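Local coordinates for tRNA (adenine(22)-N(1))-methyltransferase (Bacillus subtilis, PDB 6Q56), which catalyses the S-adenosyl-L-methionine-dependent methylation of N1 of adenosine 22 in tRNA, at residues S7-Y16 against V144-V155. The protein carries 2 engineered substitutions. Sequence-based numbering, arbitrary orientation.
Engineered in segment 144-155: Ser152 (natural residue Cys).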
loop_
_atom_site.group_PDB
_atom_site.type_symbol
_atom_site.label_atom_id
_atom_site.label_comp_id
_atom_site.label_asym_id
_atom_site.label_seq_id
_atom_site.Cartn_x
_atom_site.Cartn_y
_atom_site.Cartn_z
ATOM N N SER A 7 -5.564 -11.394 -9.500
ATOM C CA SER A 7 -4.372 -11.991 -8.942
ATOM C C SER A 7 -4.559 -12.077 -7.443
ATOM O O SER A 7 -5.395 -11.384 -6.880
ATOM C CB SER A 7 -3.148 -11.134 -9.251
ATOM O OG SER A 7 -3.293 -9.837 -8.728
ATOM N N LYS A 8 -3.781 -12.931 -6.800
ATOM C CA LYS A 8 -3.854 -13.083 -5.361
ATOM C C LYS A 8 -3.725 -11.711 -4.734
ATOM O O LYS A 8 -4.440 -11.357 -3.811
ATOM C CB LYS A 8 -2.720 -13.977 -4.860
ATOM C CG LYS A 8 -3.006 -15.464 -4.950
ATOM C CD LYS A 8 -1.831 -16.291 -4.457
ATOM C CE LYS A 8 -2.145 -17.778 -4.414
ATOM N NZ LYS A 8 -2.713 -18.205 -3.106
ATOM N N ARG A 9 -2.784 -10.952 -5.265
ATOM C CA ARG A 9 -2.496 -9.611 -4.787
ATOM C C ARG A 9 -3.719 -8.698 -4.766
ATOM O O ARG A 9 -4.045 -8.137 -3.736
ATOM C CB ARG A 9 -1.391 -8.987 -5.631
ATOM C CG ARG A 9 -0.844 -7.687 -5.111
ATOM C CD ARG A 9 0.419 -7.342 -5.865
ATOM N NE ARG A 9 0.258 -7.582 -7.289
ATOM C CZ ARG A 9 -0.271 -6.710 -8.130
ATOM N NH1 ARG A 9 -0.685 -5.536 -7.698
ATOM N NH2 ARG A 9 -0.378 -7.010 -9.406
ATOM N N LEU A 10 -4.379 -8.538 -5.906
ATOM C CA LEU A 10 -5.549 -7.676 -5.984
ATOM C C LEU A 10 -6.767 -8.330 -5.345
ATOM O O LEU A 10 -7.668 -7.651 -4.880
ATOM C CB LEU A 10 -5.833 -7.278 -7.426
ATOM C CG LEU A 10 -4.741 -6.428 -8.070
ATOM C CD1 LEU A 10 -5.227 -5.796 -9.361
ATOM C CD2 LEU A 10 -4.263 -5.359 -7.108
ATOM N N GLN A 11 -6.778 -9.654 -5.316
ATOM C CA GLN A 11 -7.867 -10.380 -4.697
ATOM C C GLN A 11 -7.874 -9.972 -3.243
ATOM O O GLN A 11 -8.911 -9.661 -2.672
ATOM C CB GLN A 11 -7.659 -11.883 -4.815
ATOM C CG GLN A 11 -8.847 -12.694 -4.345
ATOM C CD GLN A 11 -10.114 -12.285 -5.047
ATOM O OE1 GLN A 11 -10.155 -12.210 -6.268
ATOM N NE2 GLN A 11 -11.158 -12.016 -4.279
ATOM N N THR A 12 -6.684 -9.976 -2.660
ATOM C CA THR A 12 -6.485 -9.603 -1.275
ATOM C C THR A 12 -6.995 -8.194 -1.040
ATOM O O THR A 12 -7.680 -7.938 -0.066
ATOM C CB THR A 12 -5.001 -9.697 -0.879
ATOM O OG1 THR A 12 -4.601 -11.068 -0.848
ATOM C CG2 THR A 12 -4.756 -9.086 0.483
ATOM N N VAL A 13 -6.661 -7.284 -1.942
ATOM C CA VAL A 13 -7.092 -5.901 -1.825
ATOM C C VAL A 13 -8.611 -5.803 -1.835
ATOM O O VAL A 13 -9.201 -5.140 -1.003
ATOM C CB VAL A 13 -6.507 -5.040 -2.962
ATOM C CG1 VAL A 13 -7.120 -3.655 -2.970
ATOM C CG2 VAL A 13 -4.999 -4.953 -2.840
ATOM N N ALA A 14 -9.228 -6.473 -2.792
ATOM C CA ALA A 14 -10.676 -6.457 -2.938
ATOM C C ALA A 14 -11.426 -6.887 -1.678
ATOM O O ALA A 14 -12.477 -6.351 -1.377
ATOM C CB ALA A 14 -11.095 -7.326 -4.116
ATOM N N GLU A 15 -10.888 -7.857 -0.952
ATOM C CA GLU A 15 -11.543 -8.361 0.248
ATOM C C GLU A 15 -11.741 -7.324 1.345
ATOM O O GLU A 15 -12.553 -7.527 2.234
ATOM C CB GLU A 15 -10.777 -9.548 0.821
ATOM C CG GLU A 15 -10.636 -10.731 -0.120
ATOM C CD GLU A 15 -11.956 -11.224 -0.674
ATOM O OE1 GLU A 15 -12.976 -11.145 0.034
ATOM O OE2 GLU A 15 -11.973 -11.698 -1.824
ATOM N N TYR A 16 -11.000 -6.224 1.295
ATOM C CA TYR A 16 -11.126 -5.195 2.317
ATOM C C TYR A 16 -12.070 -4.087 1.915
ATOM O O TYR A 16 -12.233 -3.122 2.640
ATOM C CB TYR A 16 -9.768 -4.612 2.678
ATOM C CG TYR A 16 -8.908 -5.574 3.439
ATOM C CD1 TYR A 16 -9.027 -5.704 4.810
ATOM C CD2 TYR A 16 -7.998 -6.377 2.785
ATOM C CE1 TYR A 16 -8.249 -6.596 5.510
ATOM C CE2 TYR A 16 -7.218 -7.269 3.474
ATOM C CZ TYR A 16 -7.345 -7.374 4.836
ATOM O OH TYR A 16 -6.568 -8.271 5.511
ATOM N N VAL A 144 -1.568 -7.463 5.637
ATOM C CA VAL A 144 -1.323 -8.808 5.174
ATOM C C VAL A 144 -0.076 -8.779 4.315
ATOM O O VAL A 144 0.179 -7.814 3.612
ATOM C CB VAL A 144 -2.495 -9.396 4.361
ATOM C CG1 VAL A 144 -2.833 -8.519 3.184
ATOM C CG2 VAL A 144 -2.143 -10.779 3.858
ATOM N N ILE A 145 0.706 -9.838 4.386
ATOM C CA ILE A 145 1.884 -9.949 3.559
ATOM C C ILE A 145 1.849 -11.344 2.992
ATOM O O ILE A 145 1.793 -12.323 3.721
ATOM C CB ILE A 145 3.212 -9.698 4.281
ATOM C CG1 ILE A 145 4.337 -9.697 3.245
ATOM C CG2 ILE A 145 3.462 -10.758 5.331
ATOM C CD1 ILE A 145 5.672 -9.208 3.740
ATOM N N LEU A 146 1.862 -11.418 1.675
ATOM C CA LEU A 146 1.809 -12.680 0.985
ATOM C C LEU A 146 2.767 -12.641 -0.173
ATOM O O LEU A 146 3.306 -11.597 -0.498
ATOM C CB LEU A 146 0.398 -12.900 0.454
ATOM C CG LEU A 146 -0.701 -12.866 1.508
ATOM C CD1 LEU A 146 -2.056 -12.592 0.885
ATOM C CD2 LEU A 146 -0.728 -14.157 2.304
ATOM N N GLU A 147 2.968 -13.779 -0.812
ATOM C CA GLU A 147 3.828 -13.807 -1.975
ATOM C C GLU A 147 3.051 -14.394 -3.142
ATOM O O GLU A 147 2.145 -15.200 -2.965
ATOM C CB GLU A 147 5.140 -14.547 -1.710
ATOM C CG GLU A 147 5.102 -16.048 -1.861
ATOM C CD GLU A 147 6.436 -16.681 -1.517
ATOM O OE1 GLU A 147 7.440 -15.947 -1.456
ATOM O OE2 GLU A 147 6.480 -17.909 -1.303
ATOM N N GLU A 148 3.405 -13.949 -4.335
ATOM C CA GLU A 148 2.768 -14.413 -5.545
ATOM C C GLU A 148 3.802 -14.436 -6.644
ATOM O O GLU A 148 4.444 -13.433 -6.918
ATOM C CB GLU A 148 1.616 -13.497 -5.942
ATOM C CG GLU A 148 0.852 -13.973 -7.161
ATOM C CD GLU A 148 -0.442 -13.219 -7.380
ATOM O OE1 GLU A 148 -0.636 -12.165 -6.753
ATOM O OE2 GLU A 148 -1.263 -13.680 -8.186
ATOM N N ASP A 149 3.957 -15.589 -7.274
ATOM C CA ASP A 149 4.912 -15.734 -8.354
ATOM C C ASP A 149 6.309 -15.320 -7.892
ATOM O O ASP A 149 6.993 -14.562 -8.563
ATOM C CB ASP A 149 4.470 -14.901 -9.565
ATOM C CG ASP A 149 3.156 -15.383 -10.171
ATOM O OD1 ASP A 149 2.712 -16.504 -9.857
ATOM O OD2 ASP A 149 2.565 -14.636 -10.972
ATOM N N GLY A 150 6.717 -15.827 -6.735
ATOM C CA GLY A 150 8.027 -15.541 -6.180
ATOM C C GLY A 150 8.279 -14.098 -5.802
ATOM O O GLY A 150 9.422 -13.656 -5.730
ATOM N N LYS A 151 7.210 -13.360 -5.559
ATOM C CA LYS A 151 7.322 -11.971 -5.189
ATOM C C LYS A 151 6.433 -11.705 -3.994
ATOM O O LYS A 151 5.292 -12.133 -3.963
ATOM C CB LYS A 151 6.913 -11.078 -6.355
ATOM C CG LYS A 151 6.900 -9.603 -6.008
ATOM C CD LYS A 151 5.976 -8.806 -6.919
ATOM C CE LYS A 151 4.533 -9.288 -6.864
ATOM N NZ LYS A 151 3.862 -9.010 -5.571
ATOM N N SER A 152 6.970 -11.002 -3.008
ATOM C CA SER A 152 6.213 -10.690 -1.813
ATOM C C SER A 152 5.502 -9.362 -2.001
ATOM O O SER A 152 6.025 -8.446 -2.620
ATOM C CB SER A 152 7.121 -10.647 -0.592
ATOM O OG SER A 152 7.939 -9.505 -0.611
ATOM N N TYR A 153 4.298 -9.265 -1.466
ATOM C CA TYR A 153 3.526 -8.054 -1.591
ATOM C C TYR A 153 2.789 -7.804 -0.299
ATOM O O TYR A 153 2.296 -8.724 0.331
ATOM C CB TYR A 153 2.550 -8.159 -2.759
ATOM C CG TYR A 153 1.473 -9.194 -2.563
ATOM C CD1 TYR A 153 0.307 -8.886 -1.886
ATOM C CD2 TYR A 153 1.621 -10.480 -3.053
ATOM C CE1 TYR A 153 -0.679 -9.830 -1.702
ATOM C CE2 TYR A 153 0.637 -11.431 -2.873
ATOM C CZ TYR A 153 -0.507 -11.100 -2.197
ATOM O OH TYR A 153 -1.482 -12.035 -2.018
ATOM N N GLU A 154 2.734 -6.541 0.089
ATOM C CA GLU A 154 2.062 -6.140 1.299
ATOM C C GLU A 154 0.795 -5.378 0.976
ATOM O O GLU A 154 0.697 -4.734 -0.056
ATOM C CB GLU A 154 2.971 -5.248 2.124
ATOM C CG GLU A 154 4.128 -5.964 2.774
ATOM C CD GLU A 154 5.288 -5.039 3.037
ATOM O OE1 GLU A 154 5.530 -4.156 2.203
ATOM O OE2 GLU A 154 5.955 -5.201 4.067
ATOM N N VAL A 155 -0.168 -5.457 1.878
ATOM C CA VAL A 155 -1.430 -4.763 1.723
ATOM C C VAL A 155 -1.776 -4.131 3.059
ATOM O O VAL A 155 -1.901 -4.813 4.065
ATOM C CB VAL A 155 -2.556 -5.704 1.275
ATOM C CG1 VAL A 155 -3.882 -4.970 1.248
ATOM C CG2 VAL A 155 -2.249 -6.276 -0.090
HETATM O O HOH W 1 0.946 -9.865 -8.369
#
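Glu148, near the turn of the hairpin formed by strands 139-148 and 151-159, grips the first turn of helix 8-14 with its carboxylate. CG lies anti to the backbone N (chi1 -177°) and the chain stays extended, which carries the carboxylate to the helix start. There OE1 takes the N-H of Arg9 at 2.9 Å on its syn side, tilted out of the carboxylate plane, while OE2 takes the N-H of Lys8 at 3.0 Å from above that plane. Ser7, the N-cap, meets OE2 through CB and uses OG to accept from Leu10 N.

Arg9 runs across the hairpin from this point. Its CB lies 3.5 Å from Glu148 OE1; CG rests 3.6 Å from CD1 of Tyr153; CD touches both Tyr153 CB and Lys151 NZ. A bend at chi3 (43°) then turns the guanidinium, its plane 82° from the Tyr153 ring. NE donates to a water at 2.6 Å that in turn donates to Glu148 OE1, and NH1 is hydrogen-bonded to Gln121 OE1 of strand 117-122. Arg9 CA makes a CH-pi contact over one face of Tyr153, and Leu146 O lies over the opposite face.

Further along the helix, Thr12 donates through OG1 to Lys8 O and presses CG2 tightly on Val144 CG1, 3.4 Å away; Val155 CG2 touches both Thr12 CG2 and Val13 CG2. The helix thus packs on one face of the Rossmann-like methyltransferase sheet, over its antiparallel end. A carboxylate accepting two N-H groups at a helix N-terminus probably interacts favourably with the helix dipole. Arg9 NE and Lys151 NZ are 4.2 Å apart, and the water-linked Glu148 carboxylate may partly offset the positive charge of Arg9.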